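Local coordinates for glycosyl hydrolase family 2, TIM barrel domain protein (Parabacteroides merdae ATCC 43184, PDB 6DXU) that probably hydrolyses beta-glucuronides, as a family 2 glycoside hydrolase of a human gut bacterium, with a TIM barrel domain at its core, at residues T330-D335 against R353-M358; S519-H524 against V614-F619. All blocks are in the same frame, centred on the assembly; numbering follows the deposited sequence.

Contact 1: T330-D335 against R353-M358; sequences THRHED and RMMKDM
M355 reaches from the helix onto T330 and R332, inside a beta-alpha-beta unit of the TIM barrel: strand 323-331 leads through helix 345-357 to strand 362-364. The closest CA atoms are those of T330 and M355, 8.3 Å apart, so the M355 side chain spans most of the gap. The thioether does so with two neighbouring atoms. M355 SD lies 3.8 Å from the methyl CG2 of T330, the two side chains meeting obliquely, while M355 CE rests 3.8 Å from CB of R332 and 3.9 Å from its CD, crossing that chain at about a right angle. CE thus touches the aliphatic root of the arginine and also approaches the edge of its guanidinium, near the plane. Beyond CG, M355 is fully stretched (chi2 -172°, chi3 -168°), which accounts for its reach; R332 instead bends at chi3 (-64°), and past CD its guanidinium leads away from the methyl, with NE the nearest of its nitrogens. The segments bury 154 Å² between them, and the closest contacts are of carbon and sulfur.

Second-shell residues fix these positions. R332 NE is salt-bridged to E351, one helical turn before M355, and NH1 is hydrogen-bonded to Q370, so the buried guanidinium is anchored to the same helix whose methionine packs on its stem. I363 touches both R332 and M355, F593 touches both T330 and M355, and backbone bonds from T330 to F362 and R364 tie the strand to its parallel neighbour. H331, whose CB points away from the helix, gives ND1 to the carbonyl of Y590. On the exposed flank of the helix, R353 grips D357 side-on: NE at 3.1 Å and NH1 at 3.0 Å both reach D357 OD1, from the same face of the carboxylate.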
loop_
_atom_site.group_PDB
_atom_site.type_symbol
_atom_site.label_atom_id
_atom_site.label_comp_id
_atom_site.label_asym_id
_atom_site.label_seq_id
_atom_site.Cartn_x
_atom_site.Cartn_y
_atom_site.Cartn_z
ATOM N N THR D 330 -10.838 -43.414 -15.507
ATOM C CA THR D 330 -9.798 -43.440 -14.497
ATOM C C THR D 330 -9.509 -41.989 -14.114
ATOM O O THR D 330 -10.235 -41.067 -14.507
ATOM C CB THR D 330 -8.569 -44.211 -15.006
ATOM O OG1 THR D 330 -7.628 -44.386 -13.938
ATOM C CG2 THR D 330 -7.901 -43.483 -16.165
ATOM N N HIS D 331 -8.477 -41.793 -13.307
ATOM C CA HIS D 331 -7.963 -40.470 -12.968
ATOM C C HIS D 331 -6.456 -40.494 -13.109
ATOM O O HIS D 331 -5.832 -41.558 -13.154
ATOM C CB HIS D 331 -8.256 -40.034 -11.530
ATOM C CG HIS D 331 -9.703 -39.898 -11.175
ATOM N ND1 HIS D 331 -10.534 -40.980 -10.979
ATOM C CD2 HIS D 331 -10.437 -38.800 -10.867
ATOM C CE1 HIS D 331 -11.729 -40.550 -10.602
ATOM N NE2 HIS D 331 -11.696 -39.231 -10.525
ATOM N N ARG D 332 -5.856 -39.309 -13.104
ATOM C CA ARG D 332 -4.410 -39.258 -12.990
ATOM C C ARG D 332 -4.010 -37.981 -12.267
ATOM O O ARG D 332 -4.706 -36.963 -12.332
ATOM C CB ARG D 332 -3.728 -39.351 -14.365
ATOM C CG ARG D 332 -3.741 -38.064 -15.172
ATOM C CD ARG D 332 -3.021 -38.213 -16.514
ATOM N NE ARG D 332 -1.580 -38.496 -16.386
ATOM C CZ ARG D 332 -0.624 -37.568 -16.279
ATOM N NH1 ARG D 332 -0.927 -36.269 -16.261
ATOM N NH2 ARG D 332 0.650 -37.940 -16.202
ATOM N N HIS D 333 -2.910 -38.074 -11.530
ATOM C CA HIS D 333 -2.179 -36.918 -11.037
ATOM C C HIS D 333 -0.938 -36.701 -11.898
ATOM O O HIS D 333 -0.401 -37.642 -12.501
ATOM C CB HIS D 333 -1.774 -37.111 -9.569
ATOM C CG HIS D 333 -2.784 -36.598 -8.589
ATOM N ND1 HIS D 333 -3.109 -35.262 -8.487
ATOM C CD2 HIS D 333 -3.529 -37.240 -7.658
ATOM C CE1 HIS D 333 -4.014 -35.104 -7.535
ATOM N NE2 HIS D 333 -4.286 -36.290 -7.017
ATOM N N GLU D 334 -0.496 -35.450 -11.978
ATOM C CA GLU D 334 0.789 -35.145 -12.603
ATOM C C GLU D 334 1.855 -35.422 -11.560
ATOM O O GLU D 334 2.219 -34.555 -10.759
ATOM C CB GLU D 334 0.849 -33.707 -13.098
ATOM C CG GLU D 334 -0.097 -33.422 -14.231
ATOM C CD GLU D 334 0.150 -32.058 -14.864
ATOM O OE1 GLU D 334 -0.372 -31.819 -15.962
ATOM O OE2 GLU D 334 0.907 -31.248 -14.290
ATOM N N ASP D 335 2.344 -36.656 -11.559
ATOM C CA ASP D 335 3.299 -37.128 -10.563
ATOM C C ASP D 335 3.923 -38.404 -11.097
ATOM O O ASP D 335 3.222 -39.218 -11.700
ATOM C CB ASP D 335 2.604 -37.385 -9.220
ATOM C CG ASP D 335 3.559 -37.852 -8.138
ATOM O OD1 ASP D 335 4.564 -37.153 -7.888
ATOM O OD2 ASP D 335 3.274 -38.893 -7.501
ATOM N N ARG D 353 -0.863 -43.779 -23.437
ATOM C CA ARG D 353 -0.958 -44.986 -24.254
ATOM C C ARG D 353 -1.291 -46.212 -23.401
ATOM O O ARG D 353 -2.098 -47.058 -23.813
ATOM C CB ARG D 353 0.350 -45.184 -25.021
ATOM C CG ARG D 353 0.459 -46.539 -25.737
ATOM C CD ARG D 353 -0.122 -46.416 -27.132
ATOM N NE ARG D 353 -1.474 -46.953 -27.186
ATOM C CZ ARG D 353 -2.376 -46.623 -28.103
ATOM N NH1 ARG D 353 -3.580 -47.178 -28.073
ATOM N NH2 ARG D 353 -2.081 -45.726 -29.035
ATOM N N MET D 354 -0.674 -46.331 -22.215
ATOM C CA MET D 354 -1.004 -47.421 -21.295
ATOM C C MET D 354 -2.475 -47.398 -20.895
ATOM O O MET D 354 -3.111 -48.456 -20.779
ATOM C CB MET D 354 -0.145 -47.342 -20.029
ATOM C CG MET D 354 1.255 -47.907 -20.110
ATOM S SD MET D 354 1.986 -47.875 -18.443
ATOM C CE MET D 354 1.092 -49.189 -17.642
ATOM N N MET D 355 -3.018 -46.209 -20.626
ATOM C CA MET D 355 -4.438 -46.096 -20.301
ATOM C C MET D 355 -5.309 -46.576 -21.446
ATOM O O MET D 355 -6.249 -47.350 -21.244
ATOM C CB MET D 355 -4.815 -44.641 -19.989
ATOM C CG MET D 355 -4.334 -44.129 -18.702
ATOM S SD MET D 355 -5.095 -42.508 -18.489
ATOM C CE MET D 355 -4.086 -41.970 -17.107
ATOM N N LYS D 356 -5.052 -46.065 -22.654
ATOM C CA LYS D 356 -5.855 -46.454 -23.813
ATOM C C LYS D 356 -5.797 -47.964 -24.043
ATOM O O LYS D 356 -6.831 -48.612 -24.258
ATOM C CB LYS D 356 -5.367 -45.688 -25.045
ATOM C CG LYS D 356 -6.118 -46.002 -26.319
ATOM C CD LYS D 356 -7.539 -45.505 -26.251
ATOM C CE LYS D 356 -8.295 -45.993 -27.487
ATOM N NZ LYS D 356 -9.582 -45.305 -27.648
ATOM N N ASP D 357 -4.603 -48.549 -23.934
ATOM C CA ASP D 357 -4.445 -49.994 -24.075
ATOM C C ASP D 357 -5.169 -50.761 -22.978
ATOM O O ASP D 357 -5.377 -51.972 -23.115
ATOM C CB ASP D 357 -2.962 -50.367 -24.064
ATOM C CG ASP D 357 -2.248 -49.954 -25.333
ATOM O OD1 ASP D 357 -2.932 -49.573 -26.309
ATOM O OD2 ASP D 357 -1.001 -49.998 -25.347
ATOM N N MET D 358 -5.545 -50.098 -21.890
ATOM C CA MET D 358 -6.330 -50.744 -20.852
ATOM C C MET D 358 -7.822 -50.678 -21.124
ATOM O O MET D 358 -8.596 -51.304 -20.392
ATOM C CB MET D 358 -6.035 -50.115 -19.483
ATOM C CG MET D 358 -6.385 -50.995 -18.284
ATOM S SD MET D 358 -6.046 -50.217 -16.681
ATOM C CE MET D 358 -7.297 -48.915 -16.608
#

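Contact 2: S519-H524 against V614-F619. With BCN (bicine), chain L.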
loop_
_atom_site.group_PDB
_atom_site.type_symbol
_atom_site.label_atom_id
_atom_site.label_comp_id
_atom_site.label_asym_id
_atom_site.label_seq_id
_atom_site.Cartn_x
_atom_site.Cartn_y
_atom_site.Cartn_z
ATOM N N SER D 519 -3.372 -51.172 -3.064
ATOM C CA SER D 519 -2.619 -52.421 -3.104
ATOM C C SER D 519 -1.130 -52.113 -3.134
ATOM O O SER D 519 -0.655 -51.354 -3.987
ATOM C CB SER D 519 -3.036 -53.302 -4.290
ATOM O OG SER D 519 -2.756 -52.732 -5.558
ATOM N N HIS D 520 -0.422 -52.663 -2.158
ATOM C CA HIS D 520 1.035 -52.642 -2.090
ATOM C C HIS D 520 1.557 -53.575 -3.166
ATOM O O HIS D 520 1.436 -54.798 -3.037
ATOM C CB HIS D 520 1.445 -53.084 -0.686
ATOM C CG HIS D 520 2.889 -52.861 -0.340
ATOM N ND1 HIS D 520 3.593 -51.737 -0.718
ATOM C CD2 HIS D 520 3.740 -53.599 0.415
ATOM C CE1 HIS D 520 4.822 -51.806 -0.236
ATOM N NE2 HIS D 520 4.941 -52.935 0.444
ATOM N N ALA D 521 2.074 -53.002 -4.255
ATOM C CA ALA D 521 2.428 -53.796 -5.424
ATOM C C ALA D 521 3.400 -54.899 -5.038
ATOM O O ALA D 521 4.377 -54.651 -4.326
ATOM C CB ALA D 521 3.050 -52.926 -6.516
ATOM N N ARG D 522 3.116 -56.116 -5.502
ATOM C CA ARG D 522 3.863 -57.353 -5.289
ATOM C C ARG D 522 3.447 -58.024 -3.989
ATOM O O ARG D 522 4.001 -59.081 -3.661
ATOM C CB ARG D 522 5.393 -57.164 -5.299
ATOM C CG ARG D 522 5.907 -56.558 -6.599
ATOM C CD ARG D 522 7.406 -56.235 -6.581
ATOM N NE ARG D 522 7.822 -55.823 -7.922
ATOM C CZ ARG D 522 8.160 -56.682 -8.889
ATOM N NH1 ARG D 522 8.156 -57.993 -8.667
ATOM N NH2 ARG D 522 8.500 -56.231 -10.089
ATOM N N ARG D 523 2.496 -57.470 -3.239
ATOM C CA ARG D 523 1.975 -58.175 -2.074
ATOM C C ARG D 523 0.731 -58.959 -2.458
ATOM O O ARG D 523 -0.192 -58.412 -3.073
ATOM C CB ARG D 523 1.648 -57.216 -0.937
ATOM C CG ARG D 523 1.073 -57.909 0.291
ATOM C CD ARG D 523 0.673 -56.896 1.360
ATOM N NE ARG D 523 1.828 -56.341 2.069
ATOM C CZ ARG D 523 1.785 -55.257 2.837
ATOM N NH1 ARG D 523 0.641 -54.589 2.989
ATOM N NH2 ARG D 523 2.886 -54.826 3.450
ATOM N N HIS D 524 0.707 -60.239 -2.096
ATOM C CA HIS D 524 -0.391 -61.114 -2.458
ATOM C C HIS D 524 -0.847 -61.881 -1.225
ATOM O O HIS D 524 -0.211 -61.838 -0.164
ATOM C CB HIS D 524 0.015 -62.039 -3.613
ATOM C CG HIS D 524 0.559 -61.299 -4.797
ATOM N ND1 HIS D 524 -0.248 -60.766 -5.781
ATOM C CD2 HIS D 524 1.832 -60.990 -5.147
ATOM C CE1 HIS D 524 0.504 -60.167 -6.688
ATOM N NE2 HIS D 524 1.771 -60.292 -6.330
ATOM N N VAL D 614 -3.658 -48.856 -10.396
ATOM C CA VAL D 614 -3.474 -50.149 -11.040
ATOM C C VAL D 614 -2.137 -50.203 -11.746
ATOM O O VAL D 614 -1.782 -51.230 -12.344
ATOM C CB VAL D 614 -4.651 -50.457 -11.988
ATOM C CG1 VAL D 614 -5.947 -50.385 -11.219
ATOM C CG2 VAL D 614 -4.667 -49.520 -13.189
ATOM N N VAL D 615 -1.375 -49.123 -11.676
ATOM C CA VAL D 615 -0.025 -49.047 -12.205
ATOM C C VAL D 615 0.848 -48.436 -11.120
ATOM O O VAL D 615 0.403 -47.539 -10.392
ATOM C CB VAL D 615 0.002 -48.208 -13.499
ATOM C CG1 VAL D 615 1.416 -48.044 -13.996
ATOM C CG2 VAL D 615 -0.889 -48.877 -14.576
ATOM N N GLU D 616 2.078 -48.940 -10.985
ATOM C CA GLU D 616 3.006 -48.367 -10.016
ATOM C C GLU D 616 3.514 -47.012 -10.505
ATOM O O GLU D 616 3.423 -46.669 -11.689
ATOM C CB GLU D 616 4.202 -49.304 -9.779
ATOM C CG GLU D 616 3.831 -50.723 -9.268
ATOM C CD GLU D 616 5.075 -51.568 -8.995
ATOM O OE1 GLU D 616 5.927 -51.115 -8.202
ATOM O OE2 GLU D 616 5.215 -52.660 -9.589
ATOM N N ARG D 617 4.098 -46.255 -9.576
ATOM C CA ARG D 617 4.500 -44.879 -9.845
ATOM C C ARG D 617 5.604 -44.786 -10.891
ATOM O O ARG D 617 5.869 -43.687 -11.396
ATOM C CB ARG D 617 4.915 -44.211 -8.517
ATOM C CG ARG D 617 4.985 -42.694 -8.546
ATOM C CD ARG D 617 5.163 -42.130 -7.128
ATOM N NE ARG D 617 5.340 -40.677 -7.098
ATOM C CZ ARG D 617 6.492 -40.074 -6.807
ATOM N NH1 ARG D 617 7.581 -40.798 -6.519
ATOM N NH2 ARG D 617 6.557 -38.746 -6.800
ATOM N N ASP D 618 6.229 -45.914 -11.255
ATOM C CA ASP D 618 7.253 -45.952 -12.288
ATOM C C ASP D 618 6.762 -46.577 -13.598
ATOM O O ASP D 618 7.585 -46.919 -14.456
ATOM C CB ASP D 618 8.480 -46.708 -11.769
ATOM C CG ASP D 618 8.204 -48.192 -11.537
ATOM O OD1 ASP D 618 7.050 -48.653 -11.727
ATOM O OD2 ASP D 618 9.150 -48.896 -11.136
ATOM N N PHE D 619 5.450 -46.744 -13.762
ATOM C CA PHE D 619 4.753 -47.324 -14.929
ATOM C C PHE D 619 4.656 -48.852 -14.878
ATOM O O PHE D 619 4.098 -49.438 -15.821
ATOM C CB PHE D 619 5.369 -46.932 -16.289
ATOM C CG PHE D 619 5.178 -45.487 -16.655
ATOM C CD1 PHE D 619 3.992 -44.837 -16.346
ATOM C CD2 PHE D 619 6.177 -44.787 -17.321
ATOM C CE1 PHE D 619 3.799 -43.495 -16.687
ATOM C CE2 PHE D 619 5.995 -43.447 -17.675
ATOM C CZ PHE D 619 4.804 -42.803 -17.362
HETATM N N1 BCN L . -1.548 -50.878 6.626
HETATM C C1 BCN L . -1.784 -51.269 8.003
HETATM C C2 BCN L . -0.482 -51.798 8.599
HETATM O O21 BCN L . 0.486 -52.057 7.838
HETATM O O22 BCN L . -0.379 -51.976 9.843
HETATM C C3 BCN L . -2.232 -51.832 5.759
HETATM C C4 BCN L . -1.443 -53.138 5.635
HETATM O O4 BCN L . -0.127 -52.866 5.232
HETATM C C5 BCN L . -2.148 -49.561 6.408
HETATM C C6 BCN L . -1.092 -48.463 6.527
HETATM O O6 BCN L . 0.176 -49.033 6.331
HETATM O O HOH W 1 7.400 -52.639 -6.993
#
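A521 and E616 carry most of this contact between two irregular loops, and their CA atoms, 7.1 Å apart, mark its closest backbone approach. Before A521, the carbonyl of S519 accepts from K622 and so secures the start of the loop. H520 opens a type II turn that R523 N closes on H520 O at 2.9 Å; its ring NE2 is bonded to the backbone oxygen of Q793. A521 follows, and its methyl sits over the flat of the E616 carboxylate: CB is 3.5 Å from CD and 3.8 Å from each of OE1 and OE2, an even spacing expected only above the middle of the group. E616 gets there extended, with CG anti to its carbonyl carbon (chi1 -58°).

R522 takes the third turn position with a positive phi (86°), and E565 accepts from its N. R522 NE stays 4.4 Å from E616 OE2, which lies well out of the guanidinium plane, so the attraction is one of charge without a directed N-H. A water near both side chains gives only a weak bond to R522 NE, and its very short approach to E616 OE1 makes a bridge doubtful.

R523 turns the other way. One face of its guanidinium receives CD2 of H520, NH2 is bonded to Q793 and A794, and NH1 donates to bicine O4 at 2.9 Å (148°). R523 thus places the turn beside one bicine pocket, which D562, W563, D603 and Q793 also line, where TIM barrel loops meet the C-terminal domain.

Overall arrangement
Contacts 1 and 2, centres 14 Å apart, follow one another along the chain yet touch at two places. At the polar one, D335 OD2 of 330-335 is salt-bridged to R617 NE of 614-619 at 2.8 Å. At the second, a packing contact, M354 and M358, in the same segment as M355, meet 614-619: M354 CE lies 3.7 Å from V615 CG2 and 3.5 Å from F619 O, and M358 SD lies 3.8 Å from V614 CG2. Segment 614-619 therefore bridges the beta-alpha-beta unit of contact 1 and the turn 519-524. Contact 2 supplies a residue to one bicine pocket; its centre lies about 15 Å from the centre of the chain, that of contact 1 about 6 Å.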